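Local coordinates for protein ALKF (Bacillus cereus, PDB 3ZBO) that is of uncertain cellular function but binds branched DNA structures and belongs to a family related to the HEAT-like repeat DNA glycosylases, at residues Tyr28-Thr42 with Tyr63-Gly75. Residues are numbered along the deposited sequence; the frame is centred on the assembly and turned at random.
Sequences YISNGAHEPVFGVAT and YATGNYDAMYFAG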
# COMPACT_ATOMS: atom_id res chain seq x y z
N TYR A 28 10.07 4.95 -11.69
CA TYR A 28 10.23 4.08 -10.50
C TYR A 28 11.49 4.39 -9.76
O TYR A 28 11.49 4.45 -8.49
CB TYR A 28 10.20 2.61 -10.94
CG TYR A 28 8.86 2.07 -11.35
CD1 TYR A 28 7.62 2.78 -11.16
CD2 TYR A 28 8.84 0.79 -11.91
CE1 TYR A 28 6.47 2.22 -11.54
CE2 TYR A 28 7.68 0.23 -12.34
CZ TYR A 28 6.51 0.93 -12.12
OH TYR A 28 5.32 0.30 -12.51
N ILE A 29 12.57 4.62 -10.49
CA ILE A 29 13.83 4.99 -9.84
C ILE A 29 13.72 6.37 -9.13
O ILE A 29 14.25 6.53 -7.98
CB ILE A 29 14.97 4.92 -10.90
CG1 ILE A 29 15.20 3.43 -11.22
CG2 ILE A 29 16.25 5.48 -10.30
CD1 ILE A 29 16.25 3.24 -12.39
N SER A 30 13.00 7.31 -9.74
CA SER A 30 12.74 8.60 -9.10
C SER A 30 12.02 8.43 -7.77
O SER A 30 12.25 9.14 -6.80
CB SER A 30 11.96 9.48 -10.10
OG SER A 30 10.60 9.47 -9.82
N ASN A 31 11.19 7.39 -7.68
CA ASN A 31 10.43 7.17 -6.48
C ASN A 31 11.21 6.38 -5.41
O ASN A 31 10.70 6.14 -4.31
CB ASN A 31 9.18 6.33 -6.77
CG ASN A 31 8.17 7.05 -7.69
OD1 ASN A 31 8.27 8.25 -7.92
ND2 ASN A 31 7.15 6.33 -8.17
N GLY A 32 12.38 5.85 -5.77
CA GLY A 32 13.25 5.16 -4.80
C GLY A 32 13.59 3.74 -5.18
O GLY A 32 14.31 3.09 -4.43
N ALA A 33 13.09 3.27 -6.34
CA ALA A 33 13.47 1.88 -6.81
C ALA A 33 14.96 1.94 -7.17
O ALA A 33 15.49 3.01 -7.56
CB ALA A 33 12.64 1.42 -8.05
N HIS A 34 15.60 0.81 -7.07
CA HIS A 34 16.97 0.67 -7.57
C HIS A 34 17.11 -0.51 -8.44
O HIS A 34 16.25 -1.40 -8.46
CB HIS A 34 17.98 0.65 -6.42
CG HIS A 34 17.76 -0.33 -5.32
ND1 HIS A 34 17.77 -1.69 -5.50
CD2 HIS A 34 17.65 -0.13 -3.99
CE1 HIS A 34 17.59 -2.29 -4.33
NE2 HIS A 34 17.58 -1.36 -3.39
N GLU A 35 18.21 -0.51 -9.24
CA GLU A 35 18.48 -1.67 -10.03
C GLU A 35 18.63 -2.93 -9.11
O GLU A 35 19.16 -2.90 -7.94
CB GLU A 35 19.74 -1.44 -10.89
CG GLU A 35 19.56 -0.39 -11.87
CD GLU A 35 18.89 -0.83 -13.17
OE1 GLU A 35 18.28 -1.93 -13.20
OE2 GLU A 35 18.97 -0.08 -14.20
N PRO A 36 18.15 -4.07 -9.61
CA PRO A 36 17.54 -4.28 -10.91
C PRO A 36 16.09 -3.89 -10.92
O PRO A 36 15.34 -4.20 -9.97
CB PRO A 36 17.69 -5.80 -11.11
CG PRO A 36 17.63 -6.36 -9.76
CD PRO A 36 18.20 -5.30 -8.78
N VAL A 37 15.69 -3.28 -12.04
CA VAL A 37 14.31 -2.84 -12.22
C VAL A 37 14.09 -2.72 -13.70
O VAL A 37 14.99 -2.22 -14.44
CB VAL A 37 14.01 -1.54 -11.39
CG1 VAL A 37 14.94 -0.42 -11.80
CG2 VAL A 37 12.55 -1.10 -11.64
N PHE A 38 12.91 -3.15 -14.16
CA PHE A 38 12.66 -3.09 -15.56
C PHE A 38 11.71 -1.95 -15.96
O PHE A 38 11.81 -1.44 -17.11
CB PHE A 38 11.99 -4.35 -16.07
CG PHE A 38 12.75 -5.66 -15.84
CD1 PHE A 38 14.13 -5.75 -15.97
CD2 PHE A 38 12.02 -6.78 -15.46
CE1 PHE A 38 14.79 -7.00 -15.80
CE2 PHE A 38 12.67 -8.04 -15.26
CZ PHE A 38 14.02 -8.12 -15.45
N GLY A 39 10.78 -1.56 -15.07
CA GLY A 39 9.88 -0.49 -15.47
C GLY A 39 8.68 -1.05 -16.22
O GLY A 39 8.31 -0.61 -17.36
N VAL A 40 7.90 -1.90 -15.57
CA VAL A 40 6.71 -2.50 -16.21
C VAL A 40 5.43 -1.83 -15.78
O VAL A 40 5.12 -1.78 -14.59
CB VAL A 40 6.63 -4.03 -15.88
CG1 VAL A 40 5.38 -4.67 -16.53
CG2 VAL A 40 7.92 -4.75 -16.30
N ALA A 41 4.63 -1.24 -16.70
CA ALA A 41 3.38 -0.65 -16.29
C ALA A 41 2.50 -1.77 -15.80
O ALA A 41 2.43 -2.85 -16.42
CB ALA A 41 2.71 -0.03 -17.48
N THR A 42 1.79 -1.54 -14.69
CA THR A 42 1.00 -2.62 -14.07
C THR A 42 -0.06 -3.23 -14.99
O THR A 42 -0.29 -4.42 -14.96
CB THR A 42 0.44 -2.27 -12.72
OG1 THR A 42 -0.52 -1.22 -12.87
CG2 THR A 42 1.56 -1.85 -11.73
N TYR A 63 9.80 -12.69 -5.58
CA TYR A 63 10.04 -11.60 -4.57
C TYR A 63 11.51 -11.56 -4.15
O TYR A 63 12.10 -10.48 -3.91
CB TYR A 63 9.11 -11.86 -3.38
CG TYR A 63 8.97 -10.61 -2.55
CD1 TYR A 63 8.06 -9.61 -2.90
CD2 TYR A 63 9.77 -10.45 -1.41
CE1 TYR A 63 7.92 -8.43 -2.11
CE2 TYR A 63 9.71 -9.28 -0.66
CZ TYR A 63 8.77 -8.28 -1.04
OH TYR A 63 8.69 -7.15 -0.26
N ALA A 64 12.15 -12.72 -4.17
CA ALA A 64 13.55 -12.83 -3.77
C ALA A 64 14.51 -12.23 -4.73
O ALA A 64 15.73 -12.15 -4.40
CB ALA A 64 13.94 -14.35 -3.54
N THR A 65 14.05 -11.91 -5.95
CA THR A 65 14.95 -11.29 -6.95
C THR A 65 15.48 -9.94 -6.47
O THR A 65 16.56 -9.51 -6.91
CB THR A 65 14.30 -11.08 -8.28
OG1 THR A 65 13.23 -10.19 -8.16
CG2 THR A 65 13.87 -12.44 -8.88
N GLY A 66 14.68 -9.25 -5.67
CA GLY A 66 14.99 -7.85 -5.38
C GLY A 66 14.78 -6.92 -6.57
O GLY A 66 15.15 -5.74 -6.44
N ASN A 67 14.10 -7.38 -7.61
CA ASN A 67 13.73 -6.58 -8.76
C ASN A 67 12.30 -6.10 -8.54
O ASN A 67 11.36 -6.88 -8.37
CB ASN A 67 13.89 -7.43 -10.01
CG ASN A 67 13.39 -6.73 -11.27
OD1 ASN A 67 12.35 -6.06 -11.29
ND2 ASN A 67 14.13 -6.90 -12.36
N TYR A 68 12.14 -4.75 -8.42
CA TYR A 68 10.86 -4.21 -8.08
C TYR A 68 9.70 -4.78 -8.93
O TYR A 68 8.61 -5.10 -8.43
CB TYR A 68 10.84 -2.65 -8.19
CG TYR A 68 9.45 -2.08 -7.98
CD1 TYR A 68 8.80 -2.13 -6.74
CD2 TYR A 68 8.70 -1.56 -9.10
CE1 TYR A 68 7.51 -1.68 -6.57
CE2 TYR A 68 7.43 -1.11 -8.92
CZ TYR A 68 6.79 -1.13 -7.65
OH TYR A 68 5.52 -0.72 -7.45
N ASP A 69 9.90 -4.86 -10.24
CA ASP A 69 8.74 -5.32 -11.03
C ASP A 69 8.40 -6.76 -10.77
O ASP A 69 7.20 -7.16 -10.75
CB ASP A 69 9.03 -5.16 -12.53
CG ASP A 69 9.25 -3.69 -12.90
OD1 ASP A 69 8.28 -2.97 -12.99
OD2 ASP A 69 10.42 -3.33 -13.06
N ALA A 70 9.45 -7.57 -10.62
CA ALA A 70 9.19 -8.98 -10.25
C ALA A 70 8.55 -9.11 -8.88
O ALA A 70 7.69 -9.99 -8.68
CB ALA A 70 10.54 -9.77 -10.22
N MET A 71 8.99 -8.24 -7.99
CA MET A 71 8.39 -8.24 -6.65
C MET A 71 6.91 -7.79 -6.64
O MET A 71 6.08 -8.36 -5.92
CB MET A 71 9.17 -7.35 -5.70
CG MET A 71 10.55 -7.87 -5.44
SD MET A 71 11.68 -6.65 -4.72
CE MET A 71 11.28 -6.87 -2.96
N TYR A 72 6.59 -6.75 -7.45
CA TYR A 72 5.21 -6.35 -7.66
C TYR A 72 4.41 -7.50 -8.22
O TYR A 72 3.30 -7.78 -7.72
CB TYR A 72 5.22 -5.06 -8.55
CG TYR A 72 3.81 -4.51 -8.58
CD1 TYR A 72 2.87 -5.04 -9.47
CD2 TYR A 72 3.45 -3.43 -7.83
CE1 TYR A 72 1.56 -4.50 -9.45
CE2 TYR A 72 2.13 -2.93 -7.77
CZ TYR A 72 1.22 -3.44 -8.64
OH TYR A 72 -0.10 -2.95 -8.58
N PHE A 73 4.93 -8.17 -9.24
CA PHE A 73 4.16 -9.22 -9.84
C PHE A 73 4.00 -10.40 -8.84
O PHE A 73 2.95 -11.04 -8.79
CB PHE A 73 4.89 -9.70 -11.13
CG PHE A 73 4.10 -10.66 -11.91
CD1 PHE A 73 2.96 -10.23 -12.51
CD2 PHE A 73 4.47 -11.98 -11.98
CE1 PHE A 73 2.12 -11.15 -13.21
CE2 PHE A 73 3.64 -12.89 -12.73
CZ PHE A 73 2.49 -12.44 -13.31
N ALA A 74 5.03 -10.67 -8.02
CA ALA A 74 4.92 -11.74 -7.00
C ALA A 74 3.71 -11.44 -6.12
O ALA A 74 2.94 -12.32 -5.75
CB ALA A 74 6.15 -11.73 -6.17
N GLY A 75 3.51 -10.14 -5.74
CA GLY A 75 2.29 -9.86 -4.93
C GLY A 75 0.99 -10.23 -5.67
O GLY A 75 0.08 -10.71 -5.00
O HOH W 1 4.01 0.15 -9.50
O HOH W 2 14.37 -3.25 -7.40
O HOH W 3 5.77 -2.62 -12.09
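Pro-36 and Asn-67 bring the two backbones to their closest register, CA to CA 4.9 Å, where the loop leaving helix 22-30 wraps over the start of helix 68-77. The arrangement illustrates how, in this AlkD-like helical fold, one buried carboxylate can hold an irregular interhelical loop against the first turn of a later helix. Asp-69 receives three consecutive loop amides. Its OD2 accepts from Phe-38 N, nearly along the C-O bond, and from Gly-39 N, which comes from above the carboxylate plane; both distances are 2.7 Å. Val-40 N reaches Asp-69 OD1 at 2.8 Å in a straighter bond (166° at the hydrogen), again from above that plane. With CG anti to the carbonyl carbon (chi1 -62°), the carboxylate is turned from the helix toward these amides, which probably stabilise its negative charge. Water 3 also donates to Asp-69 OD1 and links it to Val-40 O.

Tyr-28 presents its ring edge to the same carboxylate, CE2 lying 3.3 Å from Asp-69 OD1, close to the ring plane. Tyr-68 directs its own edge, CD2 and CE2, at one face of Tyr-28 in a T-shaped stack with planes 77° apart, and Phe-97 makes an edge-to-face pair with Tyr-68. Farther along the helix, Thr-42 CG2 sits over one face of the Tyr-72 ring, whose hydroxyl bonds to Arg-240 O.

Asn-67 is the N-cap of helix 68-77: its OD1 accepts weak bonds from Asp-69 N and Ala-70 N. Its CA-H points at the carbonyl O of Pro-36, a residue joined to Glu-35 by a cis peptide bond. The other amide branch is directed at Phe-38: Asn-67 ND2 sits over the centre of that ring, 3.3 Å from Phe-38 CZ.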